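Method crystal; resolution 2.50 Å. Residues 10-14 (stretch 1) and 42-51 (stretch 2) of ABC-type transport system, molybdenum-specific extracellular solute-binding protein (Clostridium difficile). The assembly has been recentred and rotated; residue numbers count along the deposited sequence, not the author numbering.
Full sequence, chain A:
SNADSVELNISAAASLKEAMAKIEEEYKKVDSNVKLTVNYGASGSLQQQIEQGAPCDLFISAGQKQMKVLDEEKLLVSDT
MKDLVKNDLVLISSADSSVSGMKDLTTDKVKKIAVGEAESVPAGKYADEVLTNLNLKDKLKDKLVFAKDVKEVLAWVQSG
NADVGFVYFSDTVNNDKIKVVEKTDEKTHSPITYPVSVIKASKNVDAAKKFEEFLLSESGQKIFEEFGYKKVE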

# COMPACT_ATOMS: atom_id res chain seq x y z
N ILE A 10 5.80 -9.76 -12.99
CA ILE A 10 7.22 -9.50 -12.83
C ILE A 10 8.00 -9.94 -14.07
O ILE A 10 7.86 -11.07 -14.53
N SER A 11 8.80 -9.03 -14.62
CA SER A 11 9.72 -9.38 -15.70
C SER A 11 11.14 -9.38 -15.15
O SER A 11 11.56 -8.41 -14.52
N ALA A 12 11.87 -10.47 -15.38
CA ALA A 12 13.22 -10.62 -14.83
C ALA A 12 14.16 -11.18 -15.88
O ALA A 12 13.73 -11.82 -16.84
N ALA A 13 15.46 -10.96 -15.69
CA ALA A 13 16.46 -11.54 -16.57
C ALA A 13 16.36 -13.06 -16.47
O ALA A 13 16.25 -13.60 -15.37
N ALA A 14 16.43 -13.74 -17.62
CA ALA A 14 16.24 -15.19 -17.68
C ALA A 14 17.22 -16.00 -16.84
O ALA A 14 17.05 -17.21 -16.67
N ALA A 42 15.49 -11.17 -22.30
CA ALA A 42 16.69 -10.34 -22.33
C ALA A 42 16.34 -8.92 -21.87
O ALA A 42 15.39 -8.32 -22.38
N SER A 43 17.13 -8.39 -20.94
CA SER A 43 16.85 -7.11 -20.29
C SER A 43 16.52 -5.98 -21.26
O SER A 43 15.60 -5.20 -21.02
N GLY A 44 17.26 -5.90 -22.36
CA GLY A 44 17.04 -4.87 -23.36
C GLY A 44 15.68 -4.93 -24.02
O GLY A 44 15.05 -3.90 -24.24
N SER A 45 15.21 -6.14 -24.33
CA SER A 45 13.91 -6.33 -24.95
C SER A 45 12.78 -6.12 -23.95
O SER A 45 11.72 -5.59 -24.29
N LEU A 46 13.02 -6.55 -22.71
CA LEU A 46 12.09 -6.31 -21.62
C LEU A 46 11.89 -4.81 -21.41
O LEU A 46 10.78 -4.36 -21.13
N GLN A 47 12.97 -4.06 -21.58
CA GLN A 47 12.92 -2.60 -21.52
C GLN A 47 11.99 -2.04 -22.59
O GLN A 47 11.18 -1.15 -22.32
N GLN A 48 12.10 -2.57 -23.80
CA GLN A 48 11.29 -2.13 -24.94
C GLN A 48 9.80 -2.34 -24.70
O GLN A 48 8.99 -1.47 -25.04
N GLN A 49 9.43 -3.48 -24.13
CA GLN A 49 8.03 -3.77 -23.83
C GLN A 49 7.45 -2.78 -22.83
O GLN A 49 6.33 -2.29 -23.00
N ILE A 50 8.20 -2.49 -21.77
CA ILE A 50 7.81 -1.50 -20.79
C ILE A 50 7.66 -0.13 -21.46
O ILE A 50 6.78 0.66 -21.11
N GLU A 51 8.52 0.14 -22.44
CA GLU A 51 8.46 1.39 -23.20
C GLU A 51 7.25 1.44 -24.12
O GLU A 51 6.77 2.51 -24.45

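The strand at residues 10-13 and the helix that begins at Ser-43 run nearly antiparallel, at 156° between their N-to-C directions, and their axes approach to 8.7 Å. The contact is modest, burying 198 Å² in total. No hydrogen bond crosses between the two stretches; the packing is by van der Waals contact.

Leu-46 is the centre of the contact. Its CA-to-CB bond points toward the strand, and the side chain adopts the common helical leucine rotamer, chi1 m (-61°) and chi2 t (175°), which places both methyl groups within reach of the strand. CD1 lies 3.6 Å from the carbonyl O of Ala-12 and 4.4 Å from the backbone N of Ala-13. Both methyls also lie near Ser-11: its CB is 4.3 Å from Leu-46 CD2 and 4.5 Å from Leu-46 CD1. The closest of these contacts is with a main-chain atom, the O of Ala-12, whose own CA-to-CB bond points away from the helix.

One helical turn later, Ile-50 also directs its CA-to-CB bond toward the strand. With chi1 m (-62°) and chi2 t (177°), its longer branch is extended, and CD1 comes within 4.4 Å of Ser-11 OG. Ser-11, in turn, points its CB toward the helix and takes the p rotamer (52°). Its side chain thus meets both Leu-46 and Ile-50, CB being near the first and OG near the second. The hydroxyl faces a methyl group here and gains no polar partner from the helix.

At the start of the helix the backbones draw closer, the CA atoms of Ala-13 and Ser-43 being 5.8 Å apart. Both side chains leave sideways, and with Ser-43 in the m rotamer (-56°) its OG lies 4.1 Å from Ala-13 CB. This is a contact without a hydrogen bond; the Ser-43 hydroxyl is satisfied elsewhere in the structure. Ala-42 occupies the N-cap position, where its carbonyl O accepts from Leu-46 N at 3.0 Å, anchoring the first turn that carries the leucine.

The remaining helical side chains do not reach the strand. Gln-47 and Glu-51, one turn apart, pair with each other: Gln-47 extends through t chi1 (170°) and t chi2 (-166°), Glu-51 combines m chi1 (-72°) with t chi2 (168°), and a nearly linear hydrogen bond joins Gln-47 NE2 to Glu-51 OE2 at 3.1 Å. On the strand, Ile-10 (chi1 m, chi2 p) likewise stays out of reach of the helix.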

# COMPACT_ATOMS: atom_id res chain seq x y z
CB ILE A 10 7.80 -10.19 -11.58
CG1 ILE A 10 7.29 -9.52 -10.31
CG2 ILE A 10 9.32 -10.13 -11.58
CD1 ILE A 10 5.94 -9.99 -9.85
CB SER A 11 9.59 -8.39 -16.86
OG SER A 11 9.71 -7.06 -16.41
CB ALA A 12 13.19 -11.52 -13.62
CB ALA A 13 17.84 -11.08 -16.18
CB ALA A 14 16.27 -15.66 -19.12
CB ALA A 42 17.29 -10.31 -23.72
CB SER A 43 18.02 -6.71 -19.40
OG SER A 43 18.30 -7.72 -18.45
CB SER A 45 13.81 -7.72 -25.56
OG SER A 45 14.87 -7.94 -26.48
CB LEU A 46 12.60 -6.97 -20.33
CG LEU A 46 12.78 -8.49 -20.37
CD1 LEU A 46 13.41 -9.01 -19.08
CD2 LEU A 46 11.45 -9.18 -20.62
CB GLN A 47 14.33 -2.02 -21.69
CG GLN A 47 14.37 -0.51 -21.89
CD GLN A 47 15.72 -0.02 -22.40
OE1 GLN A 47 16.74 -0.68 -22.24
NE2 GLN A 47 15.72 1.15 -23.04
CB GLN A 48 11.74 -2.85 -26.22
CG GLN A 48 13.15 -2.49 -26.66
CD GLN A 48 13.86 -3.63 -27.37
OE1 GLN A 48 15.09 -3.65 -27.45
NE2 GLN A 48 13.09 -4.58 -27.89
CB GLN A 49 7.88 -5.20 -23.30
CG GLN A 49 8.06 -6.27 -24.36
CD GLN A 49 7.09 -6.11 -25.52
OE1 GLN A 49 5.88 -6.17 -25.34
NE2 GLN A 49 7.64 -5.90 -26.72
CB ILE A 50 8.83 -1.43 -19.63
CG1 ILE A 50 8.89 -2.78 -18.91
CG2 ILE A 50 8.49 -0.33 -18.64
CD1 ILE A 50 9.91 -2.84 -17.80
CB GLU A 51 9.76 1.60 -24.00
CG GLU A 51 10.98 1.96 -23.16
CD GLU A 51 12.28 1.89 -23.95
OE1 GLU A 51 12.44 0.96 -24.77
OE2 GLU A 51 13.16 2.76 -23.75